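Local coordinates for MYB21 (Trichomonas vaginalis, PDB 3OSG), which binds promoter DNA through its R2R3 Myb domain, the part described here, and probably acts as a nuclear transcription factor for RNA polymerase II genes, at residues 59-65 with 93-99; 69-73 with 90-94. All coordinates share one frame. Residue numbers count along the deposited sequence, not the author numbering.

How the contacts relate
The R2R3 unit illustrates how one turn, before the last helix, can hold both a linker and a neighbouring helix. From the N terminus, the chain leaves helix 45-56 of the first repeat, runs through the linker 59-65 and enters helix 67-80. After helix 84-88 it reaches 90-94 and then helix 96-109. Contact 1 closes the longer loop, returning the chain to linker 59-65; contact 2 closes a shorter one inside it, between helix 67-80 and the turn 90-94. They share Gly93 and Arg94. The guanidinium of Arg94 joins them, reaching Thr63 and Trp65 in contact 1 and Glu69 in contact 2, so the linker and helix 67-80 are tied to the turn that leads into helix 96-109.

Contact 1. Residues 59-65 with 93-99; sequences SISHTPW and GRTDIHI
The linker 59-65, mostly extended but kinked at Ser59 and His62, passes residues 93-95 and the start of helix 96-109; Ile60 and Gly93 CA atoms come closest (4.2 Å). In the backbone, Ser61 N donates to Gly93 O (2.7 Å), and Gly93 CA makes a CH···O contact with Ser59 O (3.2 Å). A CB on Gly93 (phi 98°) would clash with Ser61 CB. Polar and cation-pi contacts centre on Arg94: CA-to-CB points away, but off-rotamer chi1 (-23°) and chi2 (-119°) fold the guanidinium back. Its NH2 donates to Thr63 O (3.0 Å) and a water bridging Ser61 O and Gly93 O; the guanidinium stacks flat on Trp65 (chi1 -83°, chi2 70°; planes 3°, centres 4.0 Å apart), Ser61 OG over its opposite face. Ile60 CD1 packs on Thr95 CG2 (3.5 Å), Trp65 CH2 on Ile99 CD1 (4.0 Å). Thr95 N-caps the DNA-contacting Myb helix, OG1 accepting weakly from Ile97 N (3.2 Å) and bonding Asn54 OD1. The linker joins helices 45-56 and 67-80 and packs on helix 96-109.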
ATOM      1  N   SER A  59       3.596  -7.552   7.796  1.00 41.90           N
ATOM      2  CA  SER A  59       2.440  -7.203   8.616  1.00 43.71           C
ATOM      3  C   SER A  59       1.238  -6.748   7.789  1.00 42.27           C
ATOM      4  O   SER A  59       0.214  -6.354   8.343  1.00 44.84           O
ATOM      5  CB  SER A  59       2.812  -6.120   9.637  1.00 44.87           C
ATOM      6  OG  SER A  59       3.196  -4.908   9.000  1.00 48.43           O
ATOM      7  N   ILE A  60       1.366  -6.807   6.469  1.00 37.27           N
ATOM      8  CA  ILE A  60       0.304  -6.359   5.574  1.00 37.70           C
ATOM      9  C   ILE A  60      -0.636  -7.508   5.237  1.00 38.61           C
ATOM     10  O   ILE A  60      -0.198  -8.589   4.843  1.00 39.90           O
ATOM     11  CB  ILE A  60       0.889  -5.784   4.254  1.00 39.54           C
ATOM     12  CG1 ILE A  60       1.639  -4.474   4.517  1.00 34.37           C
ATOM     13  CG2 ILE A  60      -0.208  -5.576   3.210  1.00 36.52           C
ATOM     14  CD1 ILE A  60       0.754  -3.362   5.026  1.00 32.36           C
ATOM     15  N   SER A  61      -1.935  -7.275   5.372  1.00 37.43           N
ATOM     16  CA  SER A  61      -2.909  -8.313   5.043  1.00 40.28           C
ATOM     17  C   SER A  61      -3.125  -8.480   3.541  1.00 39.82           C
ATOM     18  O   SER A  61      -3.266  -7.506   2.813  1.00 41.48           O
ATOM     19  CB  SER A  61      -4.245  -8.039   5.731  1.00 42.71           C
ATOM     20  OG  SER A  61      -5.211  -9.004   5.351  1.00 49.08           O
ATOM     21  N   HIS A  62      -3.171  -9.716   3.066  1.00 39.34           N
ATOM     22  CA  HIS A  62      -3.501  -9.921   1.664  1.00 43.14           C
ATOM     23  C   HIS A  62      -4.826 -10.648   1.467  1.00 41.66           C
ATOM     24  O   HIS A  62      -5.115 -11.172   0.396  1.00 46.62           O
ATOM     25  CB  HIS A  62      -2.337 -10.574   0.921  1.00 44.32           C
ATOM     26  CG  HIS A  62      -1.114  -9.710   0.886  1.00 49.48           C
ATOM     27  ND1 HIS A  62       0.007  -9.970   1.648  1.00 46.33           N
ATOM     28  CD2 HIS A  62      -0.858  -8.554   0.227  1.00 47.62           C
ATOM     29  CE1 HIS A  62       0.908  -9.029   1.436  1.00 49.55           C
ATOM     30  NE2 HIS A  62       0.409  -8.155   0.577  1.00 47.35           N
ATOM     31  N   THR A  63      -5.637 -10.649   2.515  1.00 42.58           N
ATOM     32  CA  THR A  63      -6.974 -11.214   2.444  1.00 45.79           C
ATOM     33  C   THR A  63      -7.978 -10.135   2.040  1.00 42.29           C
ATOM     34  O   THR A  63      -7.804  -8.963   2.368  1.00 43.26           O
ATOM     35  CB  THR A  63      -7.373 -11.812   3.789  1.00 46.58           C
ATOM     36  OG1 THR A  63      -7.472 -10.769   4.766  1.00 46.57           O
ATOM     37  CG2 THR A  63      -6.324 -12.810   4.238  1.00 47.90           C
ATOM     38  N   PRO A  64      -9.025 -10.525   1.306  1.00 41.28           N
ATOM     39  CA  PRO A  64     -10.035  -9.559   0.870  1.00 40.31           C
ATOM     40  C   PRO A  64     -10.658  -8.860   2.064  1.00 39.14           C
ATOM     41  O   PRO A  64     -10.632  -9.408   3.166  1.00 37.26           O
ATOM     42  CB  PRO A  64     -11.079 -10.439   0.172  1.00 43.71           C
ATOM     43  CG  PRO A  64     -10.299 -11.627  -0.305  1.00 46.66           C
ATOM     44  CD  PRO A  64      -9.275 -11.874   0.771  1.00 41.23           C
ATOM     45  N   TRP A  65     -11.183  -7.660   1.837  1.00 33.34           N
ATOM     46  CA  TRP A  65     -11.917  -6.909   2.841  1.00 35.99           C
ATOM     47  C   TRP A  65     -13.188  -7.648   3.209  1.00 40.02           C
ATOM     48  O   TRP A  65     -13.942  -8.078   2.335  1.00 37.01           O
ATOM     49  CB  TRP A  65     -12.269  -5.517   2.312  1.00 34.02           C
ATOM     50  CG  TRP A  65     -11.150  -4.546   2.475  1.00 35.91           C
ATOM     51  CD1 TRP A  65      -9.976  -4.536   1.792  1.00 39.40           C
ATOM     52  CD2 TRP A  65     -11.094  -3.445   3.390  1.00 34.68           C
ATOM     53  NE1 TRP A  65      -9.183  -3.500   2.226  1.00 37.39           N
ATOM     54  CE2 TRP A  65      -9.848  -2.815   3.207  1.00 34.91           C
ATOM     55  CE3 TRP A  65     -11.971  -2.936   4.350  1.00 35.28           C
ATOM     56  CZ2 TRP A  65      -9.463  -1.702   3.939  1.00 31.38           C
ATOM     57  CZ3 TRP A  65     -11.586  -1.831   5.073  1.00 37.08           C
ATOM     58  CH2 TRP A  65     -10.345  -1.221   4.861  1.00 34.16           C
ATOM     59  N   GLY A  93      -3.180  -4.724   9.519  1.00 41.58           N
ATOM     60  CA  GLY A  93      -2.831  -5.309   8.244  1.00 39.12           C
ATOM     61  C   GLY A  93      -3.207  -4.434   7.063  1.00 37.44           C
ATOM     62  O   GLY A  93      -2.953  -4.810   5.923  1.00 34.19           O
ATOM     63  N   ARG A  94      -3.804  -3.275   7.337  1.00 32.15           N
ATOM     64  CA  ARG A  94      -4.187  -2.330   6.292  1.00 30.49           C
ATOM     65  C   ARG A  94      -3.539  -0.994   6.587  1.00 29.47           C
ATOM     66  O   ARG A  94      -3.392  -0.626   7.744  1.00 32.19           O
ATOM     67  CB  ARG A  94      -5.706  -2.133   6.273  1.00 33.11           C
ATOM     68  CG  ARG A  94      -6.488  -3.282   6.882  1.00 37.94           C
ATOM     69  CD  ARG A  94      -7.426  -3.939   5.886  1.00 38.27           C
ATOM     70  NE  ARG A  94      -6.720  -4.690   4.852  1.00 41.59           N
ATOM     71  CZ  ARG A  94      -7.189  -5.792   4.265  1.00 41.13           C
ATOM     72  NH1 ARG A  94      -8.370  -6.297   4.603  1.00 44.71           N
ATOM     73  NH2 ARG A  94      -6.477  -6.392   3.327  1.00 39.98           N
ATOM     74  N   THR A  95      -3.176  -0.248   5.550  1.00 27.69           N
ATOM     75  CA  THR A  95      -2.555   1.060   5.753  1.00 28.42           C
ATOM     76  C   THR A  95      -3.480   2.119   5.211  1.00 25.65           C
ATOM     77  O   THR A  95      -4.498   1.799   4.616  1.00 28.80           O
ATOM     78  CB  THR A  95      -1.228   1.170   4.996  1.00 28.68           C
ATOM     79  OG1 THR A  95      -1.492   1.277   3.591  1.00 23.67           O
ATOM     80  CG2 THR A  95      -0.376  -0.061   5.252  1.00 27.43           C
ATOM     81  N   ASP A  96      -3.116   3.378   5.392  1.00 21.55           N
ATOM     82  CA  ASP A  96      -3.937   4.471   4.912  1.00 29.80           C
ATOM     83  C   ASP A  96      -4.203   4.380   3.407  1.00 25.79           C
ATOM     84  O   ASP A  96      -5.250   4.797   2.943  1.00 25.05           O
ATOM     85  CB  ASP A  96      -3.315   5.821   5.274  1.00 27.20           C
ATOM     86  CG  ASP A  96      -1.944   6.019   4.656  1.00 31.39           C
ATOM     87  OD1 ASP A  96      -1.570   7.175   4.381  1.00 32.67           O
ATOM     88  OD2 ASP A  96      -1.232   5.019   4.447  1.00 37.99           O
ATOM     89  N   ILE A  97      -3.249   3.837   2.658  1.00 27.21           N
ATOM     90  CA  ILE A  97      -3.408   3.665   1.217  1.00 24.28           C
ATOM     91  C   ILE A  97      -4.615   2.765   0.963  1.00 24.17           C
ATOM     92  O   ILE A  97      -5.490   3.103   0.172  1.00 21.89           O
ATOM     93  CB  ILE A  97      -2.168   2.984   0.574  1.00 23.89           C
ATOM     94  CG1 ILE A  97      -0.983   3.952   0.493  1.00 28.53           C
ATOM     95  CG2 ILE A  97      -2.525   2.375  -0.785  1.00 22.96           C
ATOM     96  CD1 ILE A  97      -1.294   5.290  -0.118  1.00 29.59           C
ATOM     97  N   HIS A  98      -4.654   1.627   1.650  1.00 22.36           N
ATOM     98  CA  HIS A  98      -5.751   0.681   1.486  1.00 22.35           C
ATOM     99  C   HIS A  98      -7.079   1.271   1.957  1.00 24.46           C
ATOM    100  O   HIS A  98      -8.113   1.107   1.296  1.00 27.48           O
ATOM    101  CB  HIS A  98      -5.471  -0.649   2.206  1.00 21.39           C
ATOM    102  CG  HIS A  98      -4.104  -1.209   1.947  1.00 27.35           C
ATOM    103  ND1 HIS A  98      -3.598  -1.399   0.678  1.00 28.39           N
ATOM    104  CD2 HIS A  98      -3.134  -1.620   2.800  1.00 28.58           C
ATOM    105  CE1 HIS A  98      -2.377  -1.898   0.759  1.00 20.82           C
ATOM    106  NE2 HIS A  98      -2.070  -2.038   2.035  1.00 29.65           N
ATOM    107  N   ILE A  99      -7.058   1.954   3.091  1.00 21.78           N
ATOM    108  CA  ILE A  99      -8.280   2.551   3.622  1.00 26.41           C
ATOM    109  C   ILE A  99      -8.891   3.566   2.659  1.00 21.60           C
ATOM    110  O   ILE A  99     -10.104   3.541   2.411  1.00 22.68           O
ATOM    111  CB  ILE A  99      -8.059   3.209   5.024  1.00 25.36           C
ATOM    112  CG1 ILE A  99      -8.369   2.219   6.149  1.00 28.78           C
ATOM    113  CG2 ILE A  99      -8.966   4.418   5.198  1.00 23.35           C
ATOM    114  CD1 ILE A  99      -7.419   1.056   6.279  1.00 28.84           C
TER
HETATM  115  O   HOH W   1      -3.947  -4.631   3.006  1.00 38.67           O

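Contact 2. Residues 69-73 with 90-94; sequences EDALL and FFPGR
Phe91 (chi1 -63°) lays one ring face under Leu72, whose CD2 stands 3.9 Å from the ring centroid and 26° off its normal, a CH-pi contact. The ring edge meets the helix backbone: Phe91 CE1 lies 3.4 Å from Glu69 O, and Phe91 CZ 3.6 Å from Leu73 N and 4.1 Å from Leu73 CB. Leu72 (chi1 t, chi2 p) brings CD2 to 4.4 Å from Phe90 CB. Segments 69-73 and 90-94 stand apart at backbone level, the nearest CA pairs being Glu69-Phe91 at 7.7 Å and Leu72-Phe90 at 8.6 Å, so side chains bridge the gap. Residues 91-94 form a type II beta turn, closed by Arg94 N to Phe91 O (3.0 Å), with Gly93 third. The turn brings Arg94 to Glu69 (chi1 m, chi2 t): Arg94 NH1 forms a salt bridge with Glu69 OE2 (3.1 Å) and donates a weak bond to Glu69 OE1 (3.1 Å). A water links Glu69 OE2 to Pro92 O, and Arg94 NH2 bonds Thr63 O. Phe91 is buried in this three-helix Myb repeat; it and the salt bridge beside it join helix 67-80 to the turn between helices 84-88 and 96-109, while Leu73 continues onto Ile99 and Arg102.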
ATOM      1  N   GLU A  69     -15.059  -5.420   8.328  1.00 36.89           N
ATOM      2  CA  GLU A  69     -14.113  -4.340   8.079  1.00 35.48           C
ATOM      3  C   GLU A  69     -14.782  -3.164   7.387  1.00 33.13           C
ATOM      4  O   GLU A  69     -14.551  -2.016   7.745  1.00 34.14           O
ATOM      5  CB  GLU A  69     -12.942  -4.825   7.230  1.00 37.12           C
ATOM      6  CG  GLU A  69     -11.858  -5.548   8.005  1.00 36.13           C
ATOM      7  CD  GLU A  69     -10.718  -5.986   7.098  1.00 41.16           C
ATOM      8  OE1 GLU A  69     -10.990  -6.739   6.145  1.00 39.09           O
ATOM      9  OE2 GLU A  69      -9.555  -5.581   7.335  1.00 43.85           O
ATOM     10  N   ASP A  70     -15.606  -3.443   6.385  1.00 34.39           N
ATOM     11  CA  ASP A  70     -16.306  -2.367   5.694  1.00 32.16           C
ATOM     12  C   ASP A  70     -17.132  -1.553   6.669  1.00 34.57           C
ATOM     13  O   ASP A  70     -17.105  -0.312   6.649  1.00 32.69           O
ATOM     14  CB  ASP A  70     -17.219  -2.928   4.607  1.00 34.23           C
ATOM     15  CG  ASP A  70     -16.485  -3.178   3.318  1.00 40.33           C
ATOM     16  OD1 ASP A  70     -17.072  -3.805   2.401  1.00 39.74           O
ATOM     17  OD2 ASP A  70     -15.310  -2.740   3.237  1.00 37.16           O
ATOM     18  N   ALA A  71     -17.869  -2.269   7.514  1.00 35.66           N
ATOM     19  CA  ALA A  71     -18.778  -1.648   8.472  1.00 36.18           C
ATOM     20  C   ALA A  71     -17.979  -0.778   9.428  1.00 34.33           C
ATOM     21  O   ALA A  71     -18.346   0.362   9.708  1.00 35.60           O
ATOM     22  CB  ALA A  71     -19.562  -2.716   9.233  1.00 32.19           C
ATOM     23  N   LEU A  72     -16.863  -1.306   9.911  1.00 33.61           N
ATOM     24  CA  LEU A  72     -15.963  -0.494  10.721  1.00 37.06           C
ATOM     25  C   LEU A  72     -15.549   0.794   9.985  1.00 38.01           C
ATOM     26  O   LEU A  72     -15.555   1.880  10.567  1.00 34.08           O
ATOM     27  CB  LEU A  72     -14.740  -1.309  11.141  1.00 33.15           C
ATOM     28  CG  LEU A  72     -13.762  -0.602  12.083  1.00 37.19           C
ATOM     29  CD1 LEU A  72     -14.443  -0.144  13.392  1.00 35.32           C
ATOM     30  CD2 LEU A  72     -12.584  -1.514  12.378  1.00 40.53           C
ATOM     31  N   LEU A  73     -15.216   0.680   8.700  1.00 35.74           N
ATOM     32  CA  LEU A  73     -14.760   1.849   7.945  1.00 32.81           C
ATOM     33  C   LEU A  73     -15.808   2.944   7.860  1.00 32.75           C
ATOM     34  O   LEU A  73     -15.497   4.124   7.969  1.00 32.96           O
ATOM     35  CB  LEU A  73     -14.332   1.468   6.526  1.00 31.73           C
ATOM     36  CG  LEU A  73     -13.668   2.607   5.747  1.00 32.48           C
ATOM     37  CD1 LEU A  73     -12.595   3.265   6.612  1.00 30.37           C
ATOM     38  CD2 LEU A  73     -13.052   2.086   4.456  1.00 30.00           C
ATOM     39  N   PHE A  90      -7.000   1.413  13.292  1.00 39.18           N
ATOM     40  CA  PHE A  90      -7.997   0.416  13.703  1.00 40.21           C
ATOM     41  C   PHE A  90      -8.103  -0.803  12.782  1.00 42.04           C
ATOM     42  O   PHE A  90      -8.939  -1.674  13.009  1.00 40.04           O
ATOM     43  CB  PHE A  90      -9.372   1.067  13.875  1.00 36.70           C
ATOM     44  CG  PHE A  90      -9.368   2.234  14.818  1.00 38.02           C
ATOM     45  CD1 PHE A  90      -9.286   3.530  14.341  1.00 38.08           C
ATOM     46  CD2 PHE A  90      -9.422   2.031  16.187  1.00 42.88           C
ATOM     47  CE1 PHE A  90      -9.267   4.606  15.213  1.00 44.14           C
ATOM     48  CE2 PHE A  90      -9.402   3.097  17.066  1.00 42.38           C
ATOM     49  CZ  PHE A  90      -9.328   4.387  16.582  1.00 44.60           C
ATOM     50  N   PHE A  91      -7.251  -0.878  11.760  1.00 37.40           N
ATOM     51  CA  PHE A  91      -7.308  -1.978  10.803  1.00 36.82           C
ATOM     52  C   PHE A  91      -5.972  -2.699  10.703  1.00 37.79           C
ATOM     53  O   PHE A  91      -5.128  -2.365   9.873  1.00 35.65           O
ATOM     54  CB  PHE A  91      -7.752  -1.479   9.424  1.00 37.75           C
ATOM     55  CG  PHE A  91      -9.143  -0.893   9.406  1.00 35.58           C
ATOM     56  CD1 PHE A  91     -10.224  -1.655   9.000  1.00 35.38           C
ATOM     57  CD2 PHE A  91      -9.365   0.413   9.798  1.00 33.96           C
ATOM     58  CE1 PHE A  91     -11.497  -1.121   8.980  1.00 34.79           C
ATOM     59  CE2 PHE A  91     -10.638   0.957   9.782  1.00 34.56           C
ATOM     60  CZ  PHE A  91     -11.706   0.187   9.373  1.00 34.98           C
ATOM     61  N   PRO A  92      -5.768  -3.695  11.566  1.00 37.28           N
ATOM     62  CA  PRO A  92      -4.532  -4.474  11.520  1.00 40.87           C
ATOM     63  C   PRO A  92      -4.300  -5.071  10.139  1.00 42.94           C
ATOM     64  O   PRO A  92      -5.128  -5.835   9.647  1.00 42.17           O
ATOM     65  CB  PRO A  92      -4.783  -5.590  12.544  1.00 42.84           C
ATOM     66  CG  PRO A  92      -6.247  -5.569  12.807  1.00 43.54           C
ATOM     67  CD  PRO A  92      -6.670  -4.156  12.627  1.00 40.77           C
ATOM     68  N   GLY A  93      -3.180  -4.724   9.519  1.00 41.58           N
ATOM     69  CA  GLY A  93      -2.831  -5.309   8.244  1.00 39.12           C
ATOM     70  C   GLY A  93      -3.207  -4.434   7.063  1.00 37.44           C
ATOM     71  O   GLY A  93      -2.953  -4.810   5.923  1.00 34.19           O
ATOM     72  N   ARG A  94      -3.804  -3.275   7.337  1.00 32.15           N
ATOM     73  CA  ARG A  94      -4.187  -2.330   6.292  1.00 30.49           C
ATOM     74  C   ARG A  94      -3.539  -0.994   6.587  1.00 29.47           C
ATOM     75  O   ARG A  94      -3.392  -0.626   7.744  1.00 32.19           O
ATOM     76  CB  ARG A  94      -5.706  -2.133   6.273  1.00 33.11           C
ATOM     77  CG  ARG A  94      -6.488  -3.282   6.882  1.00 37.94           C
ATOM     78  CD  ARG A  94      -7.426  -3.939   5.886  1.00 38.27           C
ATOM     79  NE  ARG A  94      -6.720  -4.690   4.852  1.00 41.59           N
ATOM     80  CZ  ARG A  94      -7.189  -5.792   4.265  1.00 41.13           C
ATOM     81  NH1 ARG A  94      -8.370  -6.297   4.603  1.00 44.71           N
ATOM     82  NH2 ARG A  94      -6.477  -6.392   3.327  1.00 39.98           N
TER
HETATM   83  O   HOH W   2      -8.307  -5.120   9.742  1.00 41.75           O